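Long-range contacts in kelch-like protein 7 (Homo sapiens, PDB 3II7), which acts as the substrate-specific adapter of a CUL3-RBX1 E3 ubiquitin ligase, this chain being its six-repeat Kelch domain: residues M136-C141 against G157-N162; V167-E172 against L184-E189; A190-G195 against G207-L212; G214-E219 against P235-T240. All blocks are in the same frame, centred on the assembly; numbering follows the deposited sequence.

Interaction 1: residues M136-C141 against G157-N162; sequences MLTQRC and GSLGNN. With EDO (1,2-ethanediol), chain T.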
loop_
_atom_site.group_PDB
_atom_site.type_symbol
_atom_site.label_atom_id
_atom_site.label_comp_id
_atom_site.label_asym_id
_atom_site.label_seq_id
_atom_site.Cartn_x
_atom_site.Cartn_y
_atom_site.Cartn_z
ATOM N N MET A 136 0.503 -8.242 -15.477
ATOM C CA MET A 136 -0.061 -9.224 -14.546
ATOM C C MET A 136 -0.955 -10.213 -15.262
ATOM O O MET A 136 -1.518 -9.931 -16.333
ATOM C CB MET A 136 -0.880 -8.550 -13.430
ATOM C CG MET A 136 -0.090 -7.654 -12.542
ATOM S SD MET A 136 -1.035 -6.877 -11.227
ATOM C CE MET A 136 -2.217 -5.844 -12.162
ATOM N N LEU A 137 -1.095 -11.369 -14.637
ATOM C CA LEU A 137 -1.975 -12.445 -15.143
ATOM C C LEU A 137 -3.473 -12.074 -15.028
ATOM O O LEU A 137 -4.285 -12.485 -15.871
ATOM C CB LEU A 137 -1.694 -13.750 -14.388
ATOM C CG LEU A 137 -0.262 -14.324 -14.601
ATOM C CD1 LEU A 137 0.039 -15.435 -13.632
ATOM C CD2 LEU A 137 -0.107 -14.845 -16.023
ATOM N N THR A 138 -3.827 -11.304 -13.983
ATOM C CA THR A 138 -5.207 -10.840 -13.748
ATOM C C THR A 138 -5.193 -9.344 -13.524
ATOM O O THR A 138 -4.405 -8.831 -12.715
ATOM C CB THR A 138 -5.812 -11.508 -12.508
ATOM O OG1 THR A 138 -5.783 -12.955 -12.656
ATOM C CG2 THR A 138 -7.244 -11.007 -12.252
ATOM N N GLN A 139 -6.049 -8.650 -14.254
ATOM C CA GLN A 139 -6.217 -7.232 -14.098
ATOM C C GLN A 139 -6.785 -6.956 -12.707
ATOM O O GLN A 139 -7.569 -7.757 -12.172
ATOM C CB GLN A 139 -7.163 -6.692 -15.177
ATOM C CG GLN A 139 -8.609 -7.142 -15.027
ATOM C CD GLN A 139 -9.371 -7.160 -16.339
ATOM O OE1 GLN A 139 -9.239 -8.081 -17.114
ATOM N NE2 GLN A 139 -10.183 -6.135 -16.578
ATOM N N ARG A 140 -6.394 -5.835 -12.124
ATOM C CA ARG A 140 -6.849 -5.501 -10.764
ATOM C C ARG A 140 -6.680 -4.024 -10.391
ATOM O O ARG A 140 -5.785 -3.384 -10.878
ATOM C CB ARG A 140 -6.163 -6.385 -9.713
ATOM C CG ARG A 140 -4.730 -6.446 -9.747
ATOM C CD ARG A 140 -4.206 -7.564 -8.811
ATOM N NE ARG A 140 -4.020 -8.913 -9.408
ATOM C CZ ARG A 140 -4.285 -10.071 -8.796
ATOM N NH1 ARG A 140 -4.873 -10.106 -7.610
ATOM N NH2 ARG A 140 -4.039 -11.226 -9.407
ATOM N N CYS A 141 -7.619 -3.521 -9.577
ATOM C CA CYS A 141 -7.583 -2.202 -8.904
ATOM C C CYS A 141 -7.685 -2.429 -7.400
ATOM O O CYS A 141 -8.350 -3.371 -6.980
ATOM C CB CYS A 141 -8.804 -1.360 -9.296
ATOM S SG CYS A 141 -8.826 -0.737 -10.946
ATOM N N GLY A 157 -7.637 -7.071 -4.662
ATOM C CA GLY A 157 -8.143 -6.021 -5.536
ATOM C C GLY A 157 -9.468 -6.421 -6.151
ATOM O O GLY A 157 -10.081 -7.433 -5.787
ATOM N N SER A 158 -9.937 -5.610 -7.098
ATOM C CA SER A 158 -11.181 -5.904 -7.783
ATOM C C SER A 158 -11.059 -5.721 -9.275
ATOM O O SER A 158 -10.109 -5.102 -9.764
ATOM C CB SER A 158 -12.297 -5.027 -7.250
ATOM O OG SER A 158 -12.030 -3.666 -7.498
ATOM N N LEU A 159 -12.049 -6.252 -9.997
ATOM C CA LEU A 159 -12.244 -5.924 -11.414
ATOM C C LEU A 159 -13.753 -5.754 -11.646
ATOM O O LEU A 159 -14.556 -6.273 -10.864
ATOM C CB LEU A 159 -11.651 -6.996 -12.311
ATOM C CG LEU A 159 -11.908 -8.480 -12.006
ATOM C CD1 LEU A 159 -13.344 -8.902 -12.250
ATOM C CD2 LEU A 159 -10.952 -9.317 -12.896
ATOM N N GLY A 160 -14.120 -5.006 -12.684
ATOM C CA GLY A 160 -15.516 -4.730 -12.999
ATOM C C GLY A 160 -16.109 -3.686 -12.067
ATOM O O GLY A 160 -15.397 -3.090 -11.242
ATOM N N ASN A 161 -17.412 -3.443 -12.192
ATOM C CA ASN A 161 -18.072 -2.438 -11.315
ATOM C C ASN A 161 -18.667 -3.055 -10.020
ATOM O O ASN A 161 -18.486 -4.251 -9.754
ATOM C CB ASN A 161 -19.088 -1.621 -12.101
ATOM C CG ASN A 161 -20.272 -2.438 -12.580
ATOM O OD1 ASN A 161 -20.580 -3.501 -12.043
ATOM N ND2 ASN A 161 -20.953 -1.927 -13.587
ATOM N N ASN A 162 -19.331 -2.226 -9.197
ATOM C CA ASN A 162 -19.912 -2.689 -7.936
ATOM C C ASN A 162 -21.185 -3.540 -8.075
ATOM O O ASN A 162 -21.700 -4.045 -7.069
ATOM C CB ASN A 162 -20.216 -1.488 -7.016
ATOM C CG ASN A 162 -18.949 -0.777 -6.538
ATOM O OD1 ASN A 162 -17.971 -1.416 -6.156
ATOM N ND2 ASN A 162 -18.974 0.550 -6.556
HETATM C C1 EDO T . -2.799 -10.146 -20.779
HETATM O O1 EDO T . -2.261 -9.304 -21.809
HETATM C C2 EDO T . -1.915 -10.091 -19.530
HETATM O O2 EDO T . -2.327 -11.088 -18.583
#
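L159 reaches out of G157-N162 and lays its side chain across Q139 and T138, crossing both at about a right angle. Its CB starts 4.1 Å from Q139 CG. CG stands between the backbone N and the carbonyl carbon (chi1 46°), and the CD2 branch beyond it makes the remaining contacts. CD2 touches the same Q139 CG at 3.8 Å, approaches Q139 O equally closely, and ends 4.1 Å from T138 CG2. Beside this apolar patch the backbones join through one antiparallel hydrogen-bonded pair. S158 N donates to C141 O (2.7 Å) and C141 N returns a bond to S158 O (3.0 Å). S158 O also has the R140 CA-H as a weaker contact, with CA 3.4 Å away. G157 packs its CA against C141 O with backbone angles (phi 91°, psi -172°) that call for glycine. R140 carries its guanidinium off to a salt bridge with E172 and to the carbonyl oxygens of G156 and S170. G156 and G157 are the double glycine just after strand 151-155, the second strand of a Kelch propeller blade, here braced against the link that enters the same blade.

Interaction 2: residues V167-E172 against L184-E189; sequences VLNSCE and LCPMIE. With EDO (1,2-ethanediol), chain L.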
loop_
_atom_site.group_PDB
_atom_site.type_symbol
_atom_site.label_atom_id
_atom_site.label_comp_id
_atom_site.label_asym_id
_atom_site.label_seq_id
_atom_site.Cartn_x
_atom_site.Cartn_y
_atom_site.Cartn_z
ATOM N N VAL A 167 -14.522 -8.850 -6.244
ATOM C CA VAL A 167 -13.305 -8.716 -5.481
ATOM C C VAL A 167 -12.561 -10.051 -5.534
ATOM O O VAL A 167 -13.171 -11.140 -5.462
ATOM C CB VAL A 167 -13.604 -8.269 -4.035
ATOM C CG1 VAL A 167 -12.301 -8.063 -3.218
ATOM C CG2 VAL A 167 -14.418 -6.986 -4.046
ATOM N N LEU A 168 -11.242 -9.963 -5.653
ATOM C CA LEU A 168 -10.398 -11.118 -5.959
ATOM C C LEU A 168 -9.715 -11.715 -4.723
ATOM O O LEU A 168 -9.356 -10.972 -3.817
ATOM C CB LEU A 168 -9.317 -10.691 -6.912
ATOM C CG LEU A 168 -9.754 -10.092 -8.239
ATOM C CD1 LEU A 168 -8.556 -9.329 -8.917
ATOM C CD2 LEU A 168 -10.263 -11.189 -9.145
ATOM N N ASN A 169 -9.530 -13.054 -4.710
ATOM C CA ASN A 169 -8.629 -13.615 -3.721
ATOM C C ASN A 169 -7.276 -13.987 -4.329
ATOM O O ASN A 169 -6.321 -14.331 -3.607
ATOM C CB ASN A 169 -9.264 -14.766 -2.948
ATOM C CG ASN A 169 -9.572 -15.953 -3.809
ATOM O OD1 ASN A 169 -9.506 -15.886 -5.040
ATOM N ND2 ASN A 169 -9.912 -17.064 -3.169
ATOM N N SER A 170 -7.142 -13.840 -5.643
ATOM C CA SER A 170 -5.953 -14.322 -6.300
ATOM C C SER A 170 -4.688 -13.547 -5.944
ATOM O O SER A 170 -4.723 -12.336 -5.610
ATOM C CB SER A 170 -6.158 -14.339 -7.789
ATOM O OG SER A 170 -6.243 -13.057 -8.289
ATOM N N CYS A 171 -3.581 -14.282 -5.990
ATOM C CA CYS A 171 -2.255 -13.782 -5.651
ATOM C C CYS A 171 -1.303 -14.207 -6.748
ATOM O O CYS A 171 -1.386 -15.329 -7.230
ATOM C CB CYS A 171 -1.829 -14.387 -4.302
ATOM S SG CYS A 171 -0.134 -14.017 -3.760
ATOM N N GLU A 172 -0.415 -13.300 -7.160
ATOM C CA GLU A 172 0.614 -13.654 -8.120
ATOM C C GLU A 172 1.906 -12.950 -7.771
ATOM O O GLU A 172 1.897 -11.954 -7.018
ATOM C CB GLU A 172 0.160 -13.359 -9.549
ATOM C CG GLU A 172 -0.376 -11.970 -9.794
ATOM C CD GLU A 172 -0.858 -11.782 -11.224
ATOM O OE1 GLU A 172 -0.017 -11.874 -12.135
ATOM O OE2 GLU A 172 -2.084 -11.563 -11.421
ATOM N N LEU A 184 0.079 -17.839 -7.586
ATOM C CA LEU A 184 0.296 -18.454 -6.306
ATOM C C LEU A 184 -1.033 -18.947 -5.704
ATOM O O LEU A 184 -2.140 -18.765 -6.291
ATOM C CB LEU A 184 0.982 -17.458 -5.375
ATOM C CG LEU A 184 2.394 -17.034 -5.851
ATOM C CD1 LEU A 184 2.956 -16.013 -4.843
ATOM C CD2 LEU A 184 3.382 -18.237 -6.022
ATOM N N CYS A 185 -0.938 -19.587 -4.545
ATOM C CA CYS A 185 -2.120 -19.956 -3.792
ATOM C C CYS A 185 -2.968 -18.710 -3.537
ATOM O O CYS A 185 -2.434 -17.661 -3.155
ATOM C CB CYS A 185 -1.694 -20.561 -2.466
ATOM S SG CYS A 185 -3.068 -21.191 -1.469
ATOM N N PRO A 186 -4.290 -18.801 -3.775
ATOM C CA PRO A 186 -5.146 -17.657 -3.498
ATOM C C PRO A 186 -5.368 -17.438 -1.984
ATOM O O PRO A 186 -5.264 -18.381 -1.180
ATOM C CB PRO A 186 -6.458 -18.029 -4.176
ATOM C CG PRO A 186 -6.475 -19.502 -4.125
ATOM C CD PRO A 186 -5.056 -19.927 -4.334
ATOM N N MET A 187 -5.660 -16.201 -1.627
ATOM C CA MET A 187 -6.002 -15.855 -0.240
ATOM C C MET A 187 -7.248 -16.628 0.178
ATOM O O MET A 187 -8.059 -17.065 -0.685
ATOM C CB MET A 187 -6.258 -14.341 -0.083
ATOM C CG MET A 187 -5.028 -13.501 -0.222
ATOM S SD MET A 187 -5.365 -11.770 0.086
ATOM C CE MET A 187 -6.530 -11.375 -1.252
ATOM N N ILE A 188 -7.393 -16.814 1.488
ATOM C CA ILE A 188 -8.611 -17.414 2.044
ATOM C C ILE A 188 -9.819 -16.493 1.805
ATOM O O ILE A 188 -10.910 -16.955 1.448
ATOM C CB ILE A 188 -8.433 -17.705 3.525
ATOM C CG1 ILE A 188 -7.313 -18.750 3.674
ATOM C CG2 ILE A 188 -9.754 -18.151 4.158
ATOM C CD1 ILE A 188 -6.804 -18.895 5.112
ATOM N N GLU A 189 -9.592 -15.177 1.973
ATOM C CA GLU A 189 -10.622 -14.169 1.801
ATOM C C GLU A 189 -10.359 -13.384 0.525
ATOM O O GLU A 189 -9.213 -13.014 0.256
ATOM C CB GLU A 189 -10.587 -13.196 2.971
ATOM C CG GLU A 189 -11.093 -13.742 4.257
ATOM C CD GLU A 189 -12.638 -13.793 4.375
ATOM O OE1 GLU A 189 -13.341 -13.364 3.458
ATOM O OE2 GLU A 189 -13.115 -14.262 5.414
HETATM C C1 EDO L . -16.877 -11.133 -4.605
HETATM O O1 EDO L . -16.900 -9.713 -4.860
HETATM C C2 EDO L . -16.044 -11.479 -3.374
HETATM O O2 EDO L . -16.574 -10.870 -2.188
HETATM O O HOH W 1 -4.142 -17.040 -6.835
#
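N169 and P186 lie side by side and point the same way, the proline CB 3.7 Å from N169 ND2. N169 CG is tucked between its own backbone N and carbonyl carbon (chi1 65°), on the side of M187 O. The ND2 contact to M187 O is weak at best and doubtful, because N169 has a second conformer. The backbone bond is firmer: M187 N donates to N169 O at 2.8 Å. The methionine then folds round that oxygen, with CB nearest at 3.5 Å, and a bend at chi3 (-63°) turns CE back until it is 3.8 Å from both N169 O and L168 O. This is the open end of the hairpin of outer strands 171-175 and 180-184 in a Kelch propeller blade, where the chains run on as loops, and W228 of the next blade covers M187 and C171. C171 and L184 face the same side of the sheet, and L184 N donates nearly straight to C171 O (2.9 Å, 166°). C171 SG, anti to the backbone N, meets L184 CD1 at 3.8 Å, while C171 CB rests on C185 O. A water bridges C171 and L184, accepting from C171 N (2.9 Å) and lying close to L184 O.

Interaction 3: residues A190-G195 against G207-L212; sequences ARKNHG and GGQNGL. With EDO (1,2-ethanediol), chain L.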
loop_
_atom_site.group_PDB
_atom_site.type_symbol
_atom_site.label_atom_id
_atom_site.label_comp_id
_atom_site.label_asym_id
_atom_site.label_seq_id
_atom_site.Cartn_x
_atom_site.Cartn_y
_atom_site.Cartn_z
ATOM N N ALA A 190 -11.417 -13.080 -0.244
ATOM C CA ALA A 190 -11.296 -12.049 -1.268
ATOM C C ALA A 190 -11.134 -10.710 -0.522
ATOM O O ALA A 190 -11.794 -10.491 0.491
ATOM C CB ALA A 190 -12.525 -12.031 -2.168
ATOM N N ARG A 191 -10.246 -9.834 -0.994
ATOM C CA ARG A 191 -9.958 -8.552 -0.307
ATOM C C ARG A 191 -9.568 -7.508 -1.307
ATOM O O ARG A 191 -8.806 -7.798 -2.236
ATOM C CB ARG A 191 -8.757 -8.641 0.679
ATOM C CG ARG A 191 -8.798 -9.734 1.682
ATOM C CD ARG A 191 -7.533 -9.757 2.510
ATOM N NE ARG A 191 -7.571 -10.925 3.382
ATOM C CZ ARG A 191 -8.084 -10.944 4.609
ATOM N NH1 ARG A 191 -8.566 -9.852 5.188
ATOM N NH2 ARG A 191 -8.109 -12.072 5.277
ATOM N N LYS A 192 -10.069 -6.297 -1.089
ATOM C CA LYS A 192 -9.508 -5.084 -1.677
ATOM C C LYS A 192 -9.374 -4.061 -0.556
ATOM O O LYS A 192 -10.010 -4.151 0.471
ATOM C CB LYS A 192 -10.361 -4.522 -2.798
ATOM C CG LYS A 192 -11.752 -3.961 -2.382
ATOM C CD LYS A 192 -12.472 -3.393 -3.590
ATOM C CE LYS A 192 -13.789 -2.767 -3.236
ATOM N NZ LYS A 192 -14.334 -1.911 -4.364
ATOM N N ASN A 193 -8.538 -3.054 -0.787
ATOM C CA ASN A 193 -8.256 -2.018 0.202
ATOM C C ASN A 193 -7.715 -2.539 1.530
ATOM O O ASN A 193 -7.816 -1.860 2.564
ATOM C CB ASN A 193 -9.507 -1.128 0.460
ATOM C CG ASN A 193 -10.009 -0.434 -0.784
ATOM O OD1 ASN A 193 -11.177 -0.578 -1.155
ATOM N ND2 ASN A 193 -9.123 0.304 -1.454
ATOM N N HIS A 194 -7.083 -3.709 1.472
ATOM C CA HIS A 194 -6.448 -4.365 2.584
ATOM C C HIS A 194 -5.016 -3.862 2.733
ATOM O O HIS A 194 -4.412 -3.355 1.791
ATOM C CB HIS A 194 -6.412 -5.898 2.376
ATOM C CG HIS A 194 -5.838 -6.338 1.057
ATOM N ND1 HIS A 194 -6.445 -6.050 -0.134
ATOM C CD2 HIS A 194 -4.765 -7.117 0.751
ATOM C CE1 HIS A 194 -5.749 -6.569 -1.127
ATOM N NE2 HIS A 194 -4.736 -7.242 -0.623
ATOM N N GLY A 195 -4.472 -4.036 3.912
ATOM C CA GLY A 195 -3.057 -3.850 4.134
ATOM C C GLY A 195 -2.322 -5.062 3.618
ATOM O O GLY A 195 -2.873 -6.170 3.587
ATOM N N GLY A 207 -7.301 -7.076 6.848
ATOM C CA GLY A 207 -8.585 -6.439 6.676
ATOM C C GLY A 207 -8.942 -6.175 5.240
ATOM O O GLY A 207 -8.751 -7.036 4.365
ATOM N N GLY A 208 -9.460 -4.972 5.017
ATOM C CA GLY A 208 -9.996 -4.548 3.738
ATOM C C GLY A 208 -11.489 -4.834 3.670
ATOM O O GLY A 208 -12.188 -4.777 4.677
ATOM N N GLN A 209 -11.957 -5.105 2.467
ATOM C CA GLN A 209 -13.380 -5.355 2.199
ATOM C C GLN A 209 -13.561 -6.243 0.987
ATOM O O GLN A 209 -12.674 -6.400 0.171
ATOM C CB GLN A 209 -14.130 -4.042 1.960
ATOM C CG GLN A 209 -13.676 -3.292 0.763
ATOM C CD GLN A 209 -14.429 -2.023 0.525
ATOM O OE1 GLN A 209 -15.681 -1.977 0.615
ATOM N NE2 GLN A 209 -13.685 -0.950 0.256
ATOM N N ASN A 210 -14.738 -6.826 0.882
ATOM C CA ASN A 210 -15.096 -7.519 -0.357
ATOM C C ASN A 210 -16.532 -7.275 -0.712
ATOM O O ASN A 210 -17.137 -6.335 -0.213
ATOM C CB ASN A 210 -14.718 -8.993 -0.287
ATOM C CG ASN A 210 -15.369 -9.723 0.826
ATOM O OD1 ASN A 210 -16.516 -9.447 1.205
ATOM N ND2 ASN A 210 -14.645 -10.697 1.380
ATOM N N GLY A 211 -17.084 -8.080 -1.622
ATOM C CA GLY A 211 -18.428 -7.858 -2.091
ATOM C C GLY A 211 -19.489 -7.990 -1.021
ATOM O O GLY A 211 -20.600 -7.491 -1.176
ATOM N N LEU A 212 -19.151 -8.656 0.074
ATOM C CA LEU A 212 -20.095 -8.907 1.134
ATOM C C LEU A 212 -19.903 -7.981 2.357
ATOM O O LEU A 212 -20.634 -8.063 3.316
ATOM C CB LEU A 212 -20.047 -10.397 1.500
ATOM C CG LEU A 212 -20.846 -11.256 0.451
ATOM C CD1 LEU A 212 -20.730 -10.746 -0.963
ATOM C CD2 LEU A 212 -20.488 -12.719 0.461
HETATM C C1 EDO L . -16.877 -11.133 -4.605
HETATM O O1 EDO L . -16.900 -9.713 -4.860
HETATM C C2 EDO L . -16.044 -11.479 -3.374
HETATM O O2 EDO L . -16.574 -10.870 -2.188
#
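K192 and Q209 form an antiparallel hydrogen-bonded pair, K192 N to Q209 O and Q209 N to K192 O, each 2.9 Å long. Their side chains pass at a slant, CG against CG at 3.7 Å, and further out K192 CE comes 3.9 Å from Q209 CD. Three side-chain bonds flank the pair. Q209 NE2 donates to N193 OD1 at 2.9 Å, the two chains side by side with their amide planes turned 47° apart. N210 ND2 reaches A190 O at 3.0 Å, and that acceptor lies close to the N210 amide plane. R191, extended from CG to NE, bends at its tip and gives NH1 to G207 O (2.9 Å), which sits 2° out of the guanidinium plane. G207 and G208 are the double glycine of a Kelch repeat, placed just past strand 202-206. G208, with a phi of 92°, presses its CA to within 3.3 Å of K192 O, so that K192 O and H194 N leave no room for a side chain on G208 itself. In the second shell, R191 NH2 is held by a salt bridge to E219 and a hydrogen bond to N217 OD1, which fix the guanidinium for its bond to G207. R191 CB also lies over one face of the H194 ring, offset toward the rim, while H194 NE2 makes a weak bond to C155 O of the preceding blade. N210 OD1 accepts L212 N at 3.0 Å, an Asx turn that steadies the asparagine whose ND2 grips A190. An ethanediol, probably from the crystallisation liquor, links G211 N to V167 N.

Interaction 4: residues G214-E219 against P235-T240; sequences GLDNVE and PWKGVT. With EDO (1,2-ethanediol), chain J; EDO (1,2-ethanediol), chain K; EDO (1,2-ethanediol), chain I.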
loop_
_atom_site.group_PDB
_atom_site.type_symbol
_atom_site.label_atom_id
_atom_site.label_comp_id
_atom_site.label_asym_id
_atom_site.label_seq_id
_atom_site.Cartn_x
_atom_site.Cartn_y
_atom_site.Cartn_z
ATOM N N GLY A 214 -17.123 -5.326 4.928
ATOM C CA GLY A 214 -15.793 -5.110 5.499
ATOM C C GLY A 214 -15.248 -6.340 6.170
ATOM O O GLY A 214 -15.983 -7.327 6.370
ATOM N N LEU A 215 -13.966 -6.305 6.517
ATOM C CA LEU A 215 -13.271 -7.463 7.075
ATOM C C LEU A 215 -12.448 -7.057 8.292
ATOM O O LEU A 215 -11.619 -6.151 8.191
ATOM C CB LEU A 215 -12.346 -8.073 6.043
ATOM C CG LEU A 215 -12.967 -8.640 4.786
ATOM C CD1 LEU A 215 -11.914 -8.940 3.722
ATOM C CD2 LEU A 215 -13.745 -9.926 5.131
ATOM N N ASP A 216 -12.643 -7.767 9.414
ATOM C CA ASP A 216 -11.751 -7.633 10.551
ATOM C C ASP A 216 -10.643 -8.647 10.500
ATOM O O ASP A 216 -9.688 -8.522 11.250
ATOM C CB ASP A 216 -12.496 -7.686 11.904
ATOM C CG ASP A 216 -13.185 -9.022 12.168
ATOM O OD1 ASP A 216 -13.412 -9.812 11.239
ATOM O OD2 ASP A 216 -13.508 -9.275 13.331
ATOM N N ASN A 217 -10.742 -9.626 9.606
ATOM C CA ASN A 217 -9.826 -10.746 9.683
ATOM C C ASN A 217 -8.508 -10.515 8.947
ATOM O O ASN A 217 -8.320 -9.538 8.160
ATOM C CB ASN A 217 -10.514 -12.087 9.363
ATOM C CG ASN A 217 -10.992 -12.213 7.929
ATOM O OD1 ASN A 217 -10.426 -11.661 7.007
ATOM N ND2 ASN A 217 -12.043 -13.021 7.749
ATOM N N VAL A 218 -7.576 -11.390 9.242
ATOM C CA VAL A 218 -6.183 -11.220 8.909
ATOM C C VAL A 218 -5.613 -12.566 8.548
ATOM O O VAL A 218 -5.867 -13.557 9.222
ATOM C CB VAL A 218 -5.387 -10.614 10.105
ATOM C CG1 VAL A 218 -3.864 -10.446 9.761
ATOM C CG2 VAL A 218 -6.013 -9.265 10.545
ATOM N N GLU A 219 -4.841 -12.612 7.487
ATOM C CA GLU A 219 -4.212 -13.857 7.083
ATOM C C GLU A 219 -2.812 -13.584 6.604
ATOM O O GLU A 219 -2.469 -12.442 6.272
ATOM C CB GLU A 219 -5.033 -14.560 5.992
ATOM C CG GLU A 219 -5.240 -13.749 4.684
ATOM C CD GLU A 219 -6.123 -14.484 3.713
ATOM O OE1 GLU A 219 -5.684 -15.542 3.206
ATOM O OE2 GLU A 219 -7.282 -14.045 3.472
ATOM N N PRO A 235 -9.227 -5.955 16.282
ATOM C CA PRO A 235 -10.359 -5.568 17.162
ATOM C C PRO A 235 -11.391 -4.600 16.534
ATOM O O PRO A 235 -12.366 -4.209 17.203
ATOM C CB PRO A 235 -9.665 -4.928 18.363
ATOM C CG PRO A 235 -8.359 -4.526 17.907
ATOM C CD PRO A 235 -7.952 -5.424 16.762
ATOM N N TRP A 236 -11.206 -4.263 15.253
ATOM C CA TRP A 236 -11.987 -3.255 14.562
ATOM C C TRP A 236 -12.366 -3.841 13.214
ATOM O O TRP A 236 -11.511 -4.425 12.524
ATOM C CB TRP A 236 -11.111 -2.029 14.349
ATOM C CG TRP A 236 -11.720 -0.888 13.556
ATOM C CD1 TRP A 236 -12.566 0.106 14.030
ATOM C CD2 TRP A 236 -11.455 -0.566 12.201
ATOM N NE1 TRP A 236 -12.854 0.986 13.029
ATOM C CE2 TRP A 236 -12.201 0.598 11.891
ATOM C CE3 TRP A 236 -10.686 -1.166 11.186
ATOM C CZ2 TRP A 236 -12.172 1.181 10.633
ATOM C CZ3 TRP A 236 -10.674 -0.575 9.928
ATOM C CH2 TRP A 236 -11.415 0.581 9.672
ATOM N N LYS A 237 -13.609 -3.660 12.827
ATOM C CA LYS A 237 -14.103 -4.152 11.517
ATOM C C LYS A 237 -14.559 -2.982 10.670
ATOM O O LYS A 237 -15.568 -2.358 10.971
ATOM C CB LYS A 237 -15.270 -5.103 11.734
ATOM C CG LYS A 237 -15.736 -5.798 10.498
ATOM C CD LYS A 237 -16.546 -7.050 10.811
ATOM C CE LYS A 237 -16.908 -7.776 9.571
ATOM N NZ LYS A 237 -17.767 -8.997 9.894
ATOM N N GLY A 238 -13.784 -2.684 9.634
ATOM C CA GLY A 238 -14.101 -1.615 8.702
ATOM C C GLY A 238 -13.884 -2.089 7.271
ATOM O O GLY A 238 -13.806 -3.292 7.017
ATOM N N VAL A 239 -13.754 -1.146 6.349
ATOM C CA VAL A 239 -13.668 -1.485 4.915
ATOM C C VAL A 239 -12.328 -1.123 4.253
ATOM O O VAL A 239 -12.007 -1.647 3.183
ATOM C CB VAL A 239 -14.850 -0.878 4.123
ATOM C CG1 VAL A 239 -16.192 -1.525 4.567
ATOM C CG2 VAL A 239 -14.896 0.680 4.232
ATOM N N THR A 240 -11.562 -0.209 4.858
ATOM C CA THR A 240 -10.208 0.078 4.366
ATOM C C THR A 240 -9.235 0.148 5.533
ATOM O O THR A 240 -9.619 0.494 6.671
ATOM C CB THR A 240 -10.145 1.359 3.509
ATOM O OG1 THR A 240 -10.182 2.510 4.374
ATOM C CG2 THR A 240 -11.295 1.418 2.492
HETATM C C1 EDO J . -15.853 -1.432 15.174
HETATM O O1 EDO J . -15.510 -2.782 14.868
HETATM C C2 EDO J . -16.112 -0.695 13.887
HETATM O O2 EDO J . -17.147 -1.339 13.139
HETATM C C1 EDO K . -17.775 -2.666 7.960
HETATM O O1 EDO K . -18.540 -1.626 7.319
HETATM C C2 EDO K . -18.531 -3.987 7.980
HETATM O O2 EDO K . -19.071 -4.243 6.680
HETATM C C1 EDO I . -11.434 6.133 1.949
HETATM O O1 EDO I . -11.443 7.062 3.034
HETATM C C2 EDO I . -10.976 4.774 2.443
HETATM O O2 EDO I . -9.581 4.772 2.885
HETATM O O HOH W 2 -17.460 -10.252 7.464
HETATM O O HOH W 3 -11.206 -3.975 9.531
#
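W236 and K237 bring the link between two Kelch propeller blades, running from strand 227-230 toward strand 242-246, up against G214-E219 within the fifth repeat. W236 contributes its carbonyl, O lying 3.5 Å from D216 CB, while its indole turns back so that one face carries G238 N, offset toward the rim. K237 does most of the touching. With CG anti to the backbone N (chi1 -173°) and an extended chain beyond, it slants across D216: CB meets D216 CB at 3.8 Å, CD approaches D216 CG, and CE arrives 3.4 Å from G214 O. NZ remains 4.6 Å from D216 OD1, too far for direct pairing, though the opposite charges probably attract; it donates instead to a water at 2.8 Å. The K237 backbone N and O both hold an ethanediol, probably from the crystallisation liquor. G238 O takes a weak, bent bond from L215 N (3.1 Å, 134°) and also the close approach of G214 CA. G238 N donates to a water that also lies near L215 O and W236 O. V239 closes the contact by setting CG1 3.7 Å from G214 CA.

The four contacts follow one another in series, each loop closing before the next opens, with no nesting or crossing. Interaction 1 spans the inner strands of one blade, 144-148 and 151-155, and interaction 2 closes the outer hairpin of that blade. Interaction 3 repeats the first pattern one blade on, and interaction 4 closes that blade's outer hairpin, 218-222 with 227-230, and reaches the link to strand 242-246. They interlock: G157 bonds through O to L168 N and through N to R191 O, coupling interactions 1, 2 and 3. E172 grips 136-141 from interaction 2 much as E219 of interaction 4 holds R191 of interaction 3 and I188 of interaction 2. Interactions 1 and 4 do not touch.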